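Local coordinates for protein-tyrosine-phosphatase (Shewanella sp., PDB 2Z72), which probably removes phosphate from phosphotyrosine by hydrolysis, as a cold-active, two-zinc enzyme of the calcineurin-like phosphoesterase family, at residues Thr22-Cys27 with Ile173-Asn178; Gly10-Thr15 with Gln121-Leu126; Asp114-Gly119 with Lys179-Asp184. One frame throughout, in Å; residues are numbered along the deposited sequence.

Interaction 1 (Thr22-Cys27 with Ile173-Asn178)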
loop_
_atom_site.group_PDB
_atom_site.type_symbol
_atom_site.label_atom_id
_atom_site.label_comp_id
_atom_site.label_asym_id
_atom_site.label_seq_id
_atom_site.Cartn_x
_atom_site.Cartn_y
_atom_site.Cartn_z
ATOM N N THR A 22 -9.115 -21.923 4.452
ATOM C CA THR A 22 -10.486 -21.756 4.825
ATOM C C THR A 22 -10.871 -20.294 4.674
ATOM O O THR A 22 -10.043 -19.427 5.011
ATOM C CB THR A 22 -10.676 -22.171 6.287
ATOM O OG1 THR A 22 -10.293 -23.544 6.477
ATOM C CG2 THR A 22 -12.148 -22.007 6.741
ATOM N N ALA A 23 -12.031 -20.018 4.164
ATOM C CA ALA A 23 -12.509 -18.672 3.972
ATOM C C ALA A 23 -13.741 -18.397 4.848
ATOM O O ALA A 23 -14.700 -19.195 4.855
ATOM C CB ALA A 23 -12.845 -18.425 2.510
ATOM N N TYR A 24 -13.714 -17.251 5.515
ATOM C CA TYR A 24 -14.794 -16.725 6.302
ATOM C C TYR A 24 -15.444 -15.566 5.534
ATOM O O TYR A 24 -14.735 -14.634 5.134
ATOM C CB TYR A 24 -14.320 -16.246 7.653
ATOM C CG TYR A 24 -13.784 -17.317 8.550
ATOM C CD1 TYR A 24 -12.431 -17.537 8.733
ATOM C CD2 TYR A 24 -14.572 -18.164 9.229
ATOM C CE1 TYR A 24 -11.974 -18.527 9.567
ATOM C CE2 TYR A 24 -14.106 -19.176 10.052
ATOM C CZ TYR A 24 -12.815 -19.360 10.221
ATOM O OH TYR A 24 -12.342 -20.344 11.018
ATOM N N TRP A 25 -16.754 -15.600 5.386
ATOM C CA TRP A 25 -17.522 -14.638 4.624
ATOM C C TRP A 25 -18.603 -14.083 5.507
ATOM O O TRP A 25 -19.314 -14.853 6.198
ATOM C CB TRP A 25 -18.190 -15.271 3.417
ATOM C CG TRP A 25 -17.305 -16.095 2.550
ATOM C CD1 TRP A 25 -16.942 -17.398 2.766
ATOM C CD2 TRP A 25 -16.653 -15.748 1.336
ATOM N NE1 TRP A 25 -16.130 -17.852 1.801
ATOM C CE2 TRP A 25 -15.919 -16.875 0.874
ATOM C CE3 TRP A 25 -16.616 -14.582 0.559
ATOM C CZ2 TRP A 25 -15.169 -16.838 -0.308
ATOM C CZ3 TRP A 25 -15.873 -14.565 -0.615
ATOM C CH2 TRP A 25 -15.143 -15.700 -1.052
ATOM N N ILE A 26 -18.766 -12.758 5.510
ATOM C CA ILE A 26 -19.940 -12.134 6.110
ATOM C C ILE A 26 -20.955 -11.893 5.007
ATOM O O ILE A 26 -20.695 -11.135 4.086
ATOM C CB ILE A 26 -19.605 -10.805 6.804
ATOM C CG1 ILE A 26 -18.469 -10.948 7.764
ATOM C CG2 ILE A 26 -20.854 -10.267 7.497
ATOM C CD1 ILE A 26 -18.573 -12.109 8.745
ATOM N N CYS A 27 -22.074 -12.620 5.079
ATOM C CA CYS A 27 -23.110 -12.558 4.048
ATOM C C CYS A 27 -24.425 -12.196 4.726
ATOM O O CYS A 27 -24.978 -13.009 5.472
ATOM C CB CYS A 27 -23.204 -13.904 3.336
ATOM S SG CYS A 27 -21.659 -14.556 2.735
ATOM N N ILE A 173 -16.723 -13.681 13.528
ATOM C CA ILE A 173 -15.516 -14.530 13.464
ATOM C C ILE A 173 -14.855 -14.654 14.818
ATOM O O ILE A 173 -13.879 -15.425 15.058
ATOM C CB ILE A 173 -14.574 -14.030 12.359
ATOM C CG1 ILE A 173 -15.280 -13.985 11.016
ATOM C CG2 ILE A 173 -13.317 -14.855 12.195
ATOM C CD1 ILE A 173 -14.600 -13.194 9.920
ATOM N N ASN A 174 -15.368 -13.887 15.771
ATOM C CA ASN A 174 -14.954 -13.962 17.138
ATOM C C ASN A 174 -13.465 -13.791 17.370
ATOM O O ASN A 174 -12.789 -14.556 18.053
ATOM C CB ASN A 174 -15.489 -15.295 17.764
ATOM C CG ASN A 174 -15.468 -15.243 19.257
ATOM O OD1 ASN A 174 -15.501 -14.198 19.894
ATOM N ND2 ASN A 174 -15.443 -16.439 19.827
ATOM N N ARG A 175 -12.943 -12.720 16.782
ATOM C CA ARG A 175 -11.563 -12.327 17.026
ATOM C C ARG A 175 -11.426 -10.857 16.709
ATOM O O ARG A 175 -12.185 -10.336 15.871
ATOM C CB ARG A 175 -10.602 -13.184 16.302
ATOM C CG ARG A 175 -10.730 -13.066 14.841
ATOM C CD ARG A 175 -10.068 -14.311 14.246
ATOM N NE ARG A 175 -10.940 -15.486 14.264
ATOM C CZ ARG A 175 -10.679 -16.645 13.671
ATOM N NH1 ARG A 175 -9.551 -16.799 12.995
ATOM N NH2 ARG A 175 -11.551 -17.636 13.750
ATOM N N PRO A 176 -10.464 -10.239 17.371
ATOM C CA PRO A 176 -10.292 -8.797 17.154
ATOM C C PRO A 176 -9.732 -8.498 15.781
ATOM O O PRO A 176 -9.170 -9.354 15.072
ATOM C CB PRO A 176 -9.339 -8.345 18.243
ATOM C CG PRO A 176 -8.588 -9.553 18.605
ATOM C CD PRO A 176 -9.521 -10.725 18.416
ATOM N N TYR A 177 -9.877 -7.257 15.294
ATOM C CA TYR A 177 -9.605 -6.940 13.916
ATOM C C TYR A 177 -8.160 -7.220 13.521
ATOM O O TYR A 177 -7.898 -7.675 12.414
ATOM C CB TYR A 177 -9.928 -5.470 13.664
ATOM C CG TYR A 177 -9.935 -5.017 12.247
ATOM C CD1 TYR A 177 -8.852 -4.270 11.738
ATOM C CD2 TYR A 177 -10.980 -5.226 11.363
ATOM C CE1 TYR A 177 -8.840 -3.835 10.422
ATOM C CE2 TYR A 177 -10.992 -4.784 10.089
ATOM C CZ TYR A 177 -9.901 -4.073 9.606
ATOM O OH TYR A 177 -9.856 -3.574 8.353
ATOM N N ASN A 178 -7.223 -6.973 14.417
ATOM C CA ASN A 178 -5.820 -7.321 14.120
ATOM C C ASN A 178 -5.660 -8.793 13.841
ATOM O O ASN A 178 -4.771 -9.179 13.045
ATOM C CB ASN A 178 -4.939 -6.833 15.256
ATOM C CG ASN A 178 -5.309 -7.340 16.611
ATOM O OD1 ASN A 178 -6.445 -7.031 17.038
ATOM N ND2 ASN A 178 -4.460 -8.045 17.325
HETATM O O HOH W 1 -9.819 -19.696 12.304
#

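Interaction 2 (Gly10-Thr15 with Gln121-Leu126)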
loop_
_atom_site.group_PDB
_atom_site.type_symbol
_atom_site.label_atom_id
_atom_site.label_comp_id
_atom_site.label_asym_id
_atom_site.label_seq_id
_atom_site.Cartn_x
_atom_site.Cartn_y
_atom_site.Cartn_z
ATOM N N GLY A 10 -15.699 -9.605 3.280
ATOM C CA GLY A 10 -14.764 -10.728 3.195
ATOM C C GLY A 10 -14.279 -10.996 1.812
ATOM O O GLY A 10 -14.491 -10.196 0.891
ATOM N N PRO A 11 -13.613 -12.130 1.588
ATOM C CA PRO A 11 -13.369 -13.142 2.591
ATOM C C PRO A 11 -12.167 -12.847 3.471
ATOM O O PRO A 11 -11.272 -12.072 3.106
ATOM C CB PRO A 11 -13.065 -14.349 1.696
ATOM C CG PRO A 11 -12.392 -13.790 0.478
ATOM C CD PRO A 11 -13.122 -12.484 0.242
ATOM N N TYR A 12 -12.180 -13.460 4.649
ATOM C CA TYR A 12 -11.042 -13.540 5.546
ATOM C C TYR A 12 -10.532 -14.986 5.434
ATOM O O TYR A 12 -11.236 -15.916 5.792
ATOM C CB TYR A 12 -11.478 -13.229 6.967
ATOM C CG TYR A 12 -12.011 -11.820 7.130
ATOM C CD1 TYR A 12 -13.355 -11.507 6.951
ATOM C CD2 TYR A 12 -11.156 -10.756 7.424
ATOM C CE1 TYR A 12 -13.826 -10.214 7.113
ATOM C CE2 TYR A 12 -11.624 -9.501 7.566
ATOM C CZ TYR A 12 -12.947 -9.208 7.391
ATOM O OH TYR A 12 -13.351 -7.894 7.553
ATOM N N VAL A 13 -9.320 -15.162 4.882
ATOM C CA VAL A 13 -8.804 -16.469 4.553
ATOM C C VAL A 13 -7.695 -16.864 5.509
ATOM O O VAL A 13 -6.772 -16.112 5.755
ATOM C CB VAL A 13 -8.302 -16.509 3.079
ATOM C CG1 VAL A 13 -7.621 -17.826 2.787
ATOM C CG2 VAL A 13 -9.416 -16.240 2.096
ATOM N N ILE A 14 -7.855 -18.069 6.072
ATOM C CA ILE A 14 -6.830 -18.689 6.934
ATOM C C ILE A 14 -6.032 -19.626 6.074
ATOM O O ILE A 14 -6.622 -20.450 5.365
ATOM C CB ILE A 14 -7.585 -19.536 8.012
ATOM C CG1 ILE A 14 -8.554 -18.666 8.789
ATOM C CG2 ILE A 14 -6.610 -20.343 8.806
ATOM C CD1 ILE A 14 -8.000 -17.429 9.382
ATOM N N THR A 15 -4.714 -19.543 6.101
ATOM C CA THR A 15 -3.829 -20.392 5.324
ATOM C C THR A 15 -2.817 -21.066 6.218
ATOM O O THR A 15 -1.899 -20.424 6.692
ATOM C CB THR A 15 -3.113 -19.580 4.226
ATOM O OG1 THR A 15 -4.128 -19.144 3.306
ATOM C CG2 THR A 15 -2.152 -20.461 3.459
ATOM N N GLN A 121 -14.538 -0.361 2.131
ATOM C CA GLN A 121 -14.264 -1.386 1.135
ATOM C C GLN A 121 -12.846 -1.882 1.262
ATOM O O GLN A 121 -12.136 -2.159 0.273
ATOM C CB GLN A 121 -14.493 -0.890 -0.303
ATOM C CG GLN A 121 -15.857 -0.253 -0.574
ATOM C CD GLN A 121 -15.979 0.216 -2.022
ATOM O OE1 GLN A 121 -15.375 1.212 -2.389
ATOM N NE2 GLN A 121 -16.694 -0.568 -2.802
ATOM N N VAL A 122 -12.402 -2.106 2.511
ATOM C CA VAL A 122 -11.005 -2.532 2.744
ATOM C C VAL A 122 -10.701 -3.841 2.108
ATOM O O VAL A 122 -9.655 -4.010 1.453
ATOM C CB VAL A 122 -10.682 -2.484 4.235
ATOM C CG1 VAL A 122 -9.308 -3.075 4.512
ATOM C CG2 VAL A 122 -10.771 -1.075 4.806
ATOM N N ASN A 123 -11.512 -4.884 2.305
ATOM C CA ASN A 123 -11.204 -6.166 1.732
ATOM C C ASN A 123 -11.286 -6.176 0.230
ATOM O O ASN A 123 -10.532 -6.939 -0.418
ATOM C CB ASN A 123 -12.042 -7.271 2.364
ATOM C CG ASN A 123 -11.603 -7.534 3.785
ATOM O OD1 ASN A 123 -10.425 -7.757 4.039
ATOM N ND2 ASN A 123 -12.546 -7.503 4.748
ATOM N N GLU A 124 -12.159 -5.407 -0.374
ATOM C CA GLU A 124 -12.208 -5.250 -1.815
ATOM C C GLU A 124 -10.854 -4.727 -2.305
ATOM O O GLU A 124 -10.333 -5.226 -3.289
ATOM C CB GLU A 124 -13.335 -4.328 -2.241
ATOM C CG GLU A 124 -14.744 -4.897 -1.983
ATOM C CD GLU A 124 -15.225 -4.951 -0.574
ATOM O OE1 GLU A 124 -14.666 -4.351 0.360
ATOM O OE2 GLU A 124 -16.256 -5.690 -0.381
ATOM N N VAL A 125 -10.323 -3.703 -1.664
ATOM C CA VAL A 125 -9.018 -3.192 -2.049
ATOM C C VAL A 125 -7.956 -4.223 -1.869
ATOM O O VAL A 125 -7.096 -4.434 -2.767
ATOM C CB VAL A 125 -8.659 -1.892 -1.307
ATOM C CG1 VAL A 125 -7.280 -1.428 -1.782
ATOM C CG2 VAL A 125 -9.686 -0.806 -1.566
ATOM N N LEU A 126 -7.929 -4.909 -0.721
ATOM C CA LEU A 126 -6.870 -5.873 -0.467
ATOM C C LEU A 126 -6.853 -6.977 -1.487
ATOM O O LEU A 126 -5.803 -7.319 -2.067
ATOM C CB LEU A 126 -7.029 -6.422 0.965
ATOM C CG LEU A 126 -6.681 -5.466 2.113
ATOM C CD1 LEU A 126 -7.186 -6.029 3.416
ATOM C CD2 LEU A 126 -5.179 -5.223 2.238
HETATM O O HOH W 2 -15.028 -7.545 1.296
HETATM O O HOH W 3 -9.305 -10.379 4.236
#

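Interaction 3 (Asp114-Gly119 with Lys179-Asp184). Unlike the reference sequence in segment 179-184: Ser182 (reference Gly). With ZN (zinc ion), chain B; ZN (zinc ion), chain C.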
loop_
_atom_site.group_PDB
_atom_site.type_symbol
_atom_site.label_atom_id
_atom_site.label_comp_id
_atom_site.label_asym_id
_atom_site.label_seq_id
_atom_site.Cartn_x
_atom_site.Cartn_y
_atom_site.Cartn_z
ATOM N N ASP A 114 -1.232 2.455 3.160
ATOM C CA ASP A 114 -2.532 2.935 3.674
ATOM C C ASP A 114 -3.705 2.538 2.832
ATOM O O ASP A 114 -4.599 3.309 2.487
ATOM C CB ASP A 114 -2.510 4.441 3.958
ATOM C CG ASP A 114 -1.915 4.798 5.297
ATOM O OD1 ASP A 114 -2.082 6.055 5.663
ATOM O OD2 ASP A 114 -1.297 3.957 5.955
ATOM N N ILE A 115 -3.776 1.205 2.565
ATOM C CA ILE A 115 -5.007 0.560 2.143
ATOM C C ILE A 115 -6.030 0.544 3.261
ATOM O O ILE A 115 -7.211 0.815 3.071
ATOM C CB ILE A 115 -4.752 -0.876 1.661
ATOM C CG1 ILE A 115 -4.005 -0.871 0.328
ATOM C CG2 ILE A 115 -6.063 -1.651 1.592
ATOM C CD1 ILE A 115 -3.553 -2.219 -0.164
ATOM N N PHE A 116 -5.580 0.180 4.465
ATOM C CA PHE A 116 -6.488 0.055 5.612
ATOM C C PHE A 116 -7.019 1.412 6.097
ATOM O O PHE A 116 -6.399 2.451 5.929
ATOM C CB PHE A 116 -5.787 -0.593 6.772
ATOM C CG PHE A 116 -5.546 -2.073 6.626
ATOM C CD1 PHE A 116 -4.355 -2.578 6.126
ATOM C CD2 PHE A 116 -6.531 -2.960 7.003
ATOM C CE1 PHE A 116 -4.174 -3.929 6.021
ATOM C CE2 PHE A 116 -6.336 -4.297 6.888
ATOM C CZ PHE A 116 -5.166 -4.797 6.422
ATOM N N ASP A 117 -8.175 1.295 6.737
ATOM C CA ASP A 117 -8.813 2.245 7.647
ATOM C C ASP A 117 -9.554 3.351 6.917
ATOM O O ASP A 117 -9.348 3.640 5.741
ATOM C CB ASP A 117 -7.776 2.794 8.640
ATOM C CG ASP A 117 -7.311 1.786 9.661
ATOM O OD1 ASP A 117 -6.323 2.112 10.389
ATOM O OD2 ASP A 117 -7.937 0.702 9.769
ATOM N N ARG A 118 -10.471 3.932 7.690
ATOM C CA ARG A 118 -11.425 4.970 7.339
ATOM C C ARG A 118 -12.534 4.447 6.450
ATOM O O ARG A 118 -13.724 4.621 6.749
ATOM C CB ARG A 118 -10.774 6.237 6.760
ATOM C CG ARG A 118 -11.852 7.299 6.579
ATOM C CD ARG A 118 -11.201 8.600 6.071
ATOM N NE ARG A 118 -12.260 9.524 5.638
ATOM C CZ ARG A 118 -12.101 10.826 5.460
ATOM N NH1 ARG A 118 -10.912 11.375 5.689
ATOM N NH2 ARG A 118 -13.150 11.555 5.060
ATOM N N GLY A 119 -12.211 3.827 5.333
ATOM C CA GLY A 119 -13.209 3.442 4.350
ATOM C C GLY A 119 -13.842 2.092 4.597
ATOM O O GLY A 119 -13.475 1.340 5.474
ATOM N N LYS A 179 -6.425 -9.636 14.474
ATOM C CA LYS A 179 -6.323 -11.094 14.273
ATOM C C LYS A 179 -7.051 -11.553 13.040
ATOM O O LYS A 179 -6.966 -12.716 12.618
ATOM C CB LYS A 179 -6.758 -11.794 15.539
ATOM C CG LYS A 179 -5.834 -11.570 16.686
ATOM C CD LYS A 179 -4.470 -12.205 16.440
ATOM C CE LYS A 179 -3.664 -12.125 17.756
ATOM N NZ LYS A 179 -2.211 -12.267 17.453
ATOM N N LEU A 180 -7.802 -10.691 12.361
ATOM C CA LEU A 180 -8.316 -10.993 11.043
ATOM C C LEU A 180 -7.261 -10.823 9.975
ATOM O O LEU A 180 -7.500 -11.206 8.834
ATOM C CB LEU A 180 -9.548 -10.128 10.753
ATOM C CG LEU A 180 -10.761 -10.339 11.651
ATOM C CD1 LEU A 180 -11.889 -9.384 11.283
ATOM C CD2 LEU A 180 -11.262 -11.780 11.516
ATOM N N TYR A 181 -6.117 -10.303 10.349
ATOM C CA TYR A 181 -4.977 -10.048 9.431
ATOM C C TYR A 181 -3.670 -10.525 10.027
ATOM O O TYR A 181 -2.594 -10.012 9.701
ATOM C CB TYR A 181 -4.881 -8.531 9.068
ATOM C CG TYR A 181 -6.176 -8.090 8.386
ATOM C CD1 TYR A 181 -6.393 -8.409 7.049
ATOM C CD2 TYR A 181 -7.191 -7.442 9.038
ATOM C CE1 TYR A 181 -7.571 -8.062 6.401
ATOM C CE2 TYR A 181 -8.353 -7.094 8.439
ATOM C CZ TYR A 181 -8.553 -7.388 7.113
ATOM O OH TYR A 181 -9.721 -7.016 6.495
ATOM N N SER A 182 -3.749 -11.510 10.918
ATOM C CA SER A 182 -2.560 -12.060 11.586
ATOM C C SER A 182 -1.763 -12.957 10.663
ATOM O O SER A 182 -2.113 -13.217 9.500
ATOM C CB SER A 182 -3.045 -12.776 12.850
ATOM O OG SER A 182 -3.805 -13.901 12.437
ATOM N N ALA A 183 -0.652 -13.479 11.203
ATOM C CA ALA A 183 0.220 -14.338 10.410
ATOM C C ALA A 183 -0.379 -15.657 10.000
ATOM O O ALA A 183 0.191 -16.380 9.163
ATOM C CB ALA A 183 1.501 -14.581 11.189
ATOM N N ASP A 184 -1.518 -16.046 10.554
ATOM C CA ASP A 184 -2.227 -17.238 10.183
ATOM C C ASP A 184 -3.129 -17.021 8.958
ATOM O O ASP A 184 -3.701 -17.984 8.450
ATOM C CB ASP A 184 -3.143 -17.759 11.322
ATOM C CG ASP A 184 -4.103 -16.711 11.814
ATOM O OD1 ASP A 184 -5.309 -16.986 11.946
ATOM O OD2 ASP A 184 -3.685 -15.568 12.125
HETATM ZN ZN ZN B . -3.265 7.707 4.906
HETATM ZN ZN ZN C . -0.492 7.431 6.560
HETATM O O HOH W 4 -4.142 9.527 4.271
HETATM O O HOH W 5 -2.093 8.527 6.269
#

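Interaction 1 (Thr22-Cys27 with Ile173-Asn178)
Tyr24 and Ile173 form the apolar half of this contact, and they show how a strand can be anchored to a loop without any direct hydrogen bond between them. The delta methyl of Ile173 reaches the base of the tyrosine, with CD1 3.8 Å from Tyr24 CB, while its other branch, CG2, lies over one face of the ring. Ile26 adds its own tip from farther along the strand, bringing its CD1 to 4.3 Å from Ile173 CD1.

The polar half belongs to Arg175. Its chain bends at chi3 (81°) and turns the guanidinium back on its own segment, where NE donates to Ile173 O at 3.0 Å in a fairly straight bond (157°). NH2 adds a weak bond to the same oxygen, so one carbonyl limits the rotation of the group. The guanidinium crosses the Tyr24 side chain with the two planes 64° apart, and NH2 stands 3.9 Å from Tyr24 OH. A water links the two side chains through the other terminal nitrogen, 2.9 Å from Tyr24 OH and accepting from Arg175 NH1 at 3.0 Å.

Strand 22-27 is the middle strand of a three-stranded antiparallel sheet, flanked by strands 8-14 and 30-35. Asn174, with positive phi, closes helix 166-172 in a Schellman motif, so the contact sets the C-terminal end of that helix against the sheet, with Ile173 also touching Tyr12 and Leu31.

Interaction 2 (Gly10-Thr15 with Gln121-Leu126)
Tyr12 and Asn123 meet closely: ND2 of the asparagine stands 2.9 Å from Tyr12 OH and 3.2 Å from Tyr12 CZ. The side chains cross at about a right angle, and the amide plane is nearly perpendicular to the ring (87°). With CG of Asn123 anti to the carbonyl carbon (chi1 -71°), the amide lies where ND2 meets the tyrosine hydroxyl. Asp9 gathers the two polar ends, one carboxylate oxygen bonding Tyr12 OH and the other Asn123 ND2, while Asn123 OD1 is held by the hydroxyl of Tyr181. A buried amide is thus gripped at both of its ends.

Elsewhere the two backbones stay apart and water mediates. One water donates both to Pro11 O, at 2.8 Å, and to Asn123 OD1, at 2.9 Å; Pro11 O also receives Trp127 NE1. Another accepts from Gly10 N at 2.9 Å and makes a weak bond to Glu124 OE2. The peptide bond between Gly10 and Pro11 is cis.

Strand 10-14 passes helix 122-126 at 64°, with axes 8.5 Å apart. The edge strand of the N-terminal sheet thus lies against the first turn of helix 122-138, which connects parallel strands 108-111 and 142-145 in a beta-alpha-beta crossover characteristic of the calcineurin-like phosphoesterase fold.

Interaction 3 (Asp114-Gly119 with Lys179-Asp184)
Phe116 presses on Tyr181 from within the GDxxDRG signature loop of the calcineurin-like phosphoesterases, a case of one short loop serving metal and core together. At its start, Asp114 bridges the two zinc ions through a single oxygen, OD1, at 2.2 Å from one and 2.3 Å from the other. A water also spans both metals, and, with a second water on one zinc, Asp78, His80, Asn149, His207 and His286 complete the site. OD2 of Asp114 is bonded instead to the backbone N of His150. Ile115 then packs on Val125 and Leu126 of helix 122-138.

Phe116 comes next: its CG lies beside the backbone N (chi1 -74°), and the ring meets Tyr181 edge-to-face, with planes at 84° and centroids 4.9 Å apart. Its backbone O bonds His80 ND1, so the residue that packs on Tyr181 also helps position a zinc ligand. Asp117 follows, with OD1 bonded to His150 ND1, and Gly119 N makes a weak hydrogen bond to Asp117 O. At the centre of the aromatic pair, Phe116 CE2 stands over the middle of the tyrosine ring, 3.8 Å from both Tyr181 CE2 and Tyr181 CZ.

In the fold
From the N terminus, the strand at 10-15 opens interaction 2 and the next strand, at 22-27, opens interaction 1. The chain completes the sheet with strand 30-35 and then builds the first part of the phosphoesterase core before the metal loop at 114-119 opens interaction 3. Helix residues 121-126 close interaction 2 at once, and the loop after helix 166-172 closes interaction 1 with 173-178 and interaction 3 with 179-184. None nests in another; every pair crosses. Residues 173-184 therefore tie the N-terminal sheet to the loop that carries a zinc ligand, while paired neighbouring strands link interactions 1 and 2 directly and a backbone hydrogen bond between Thr15 and Asp184 links interactions 2 and 3.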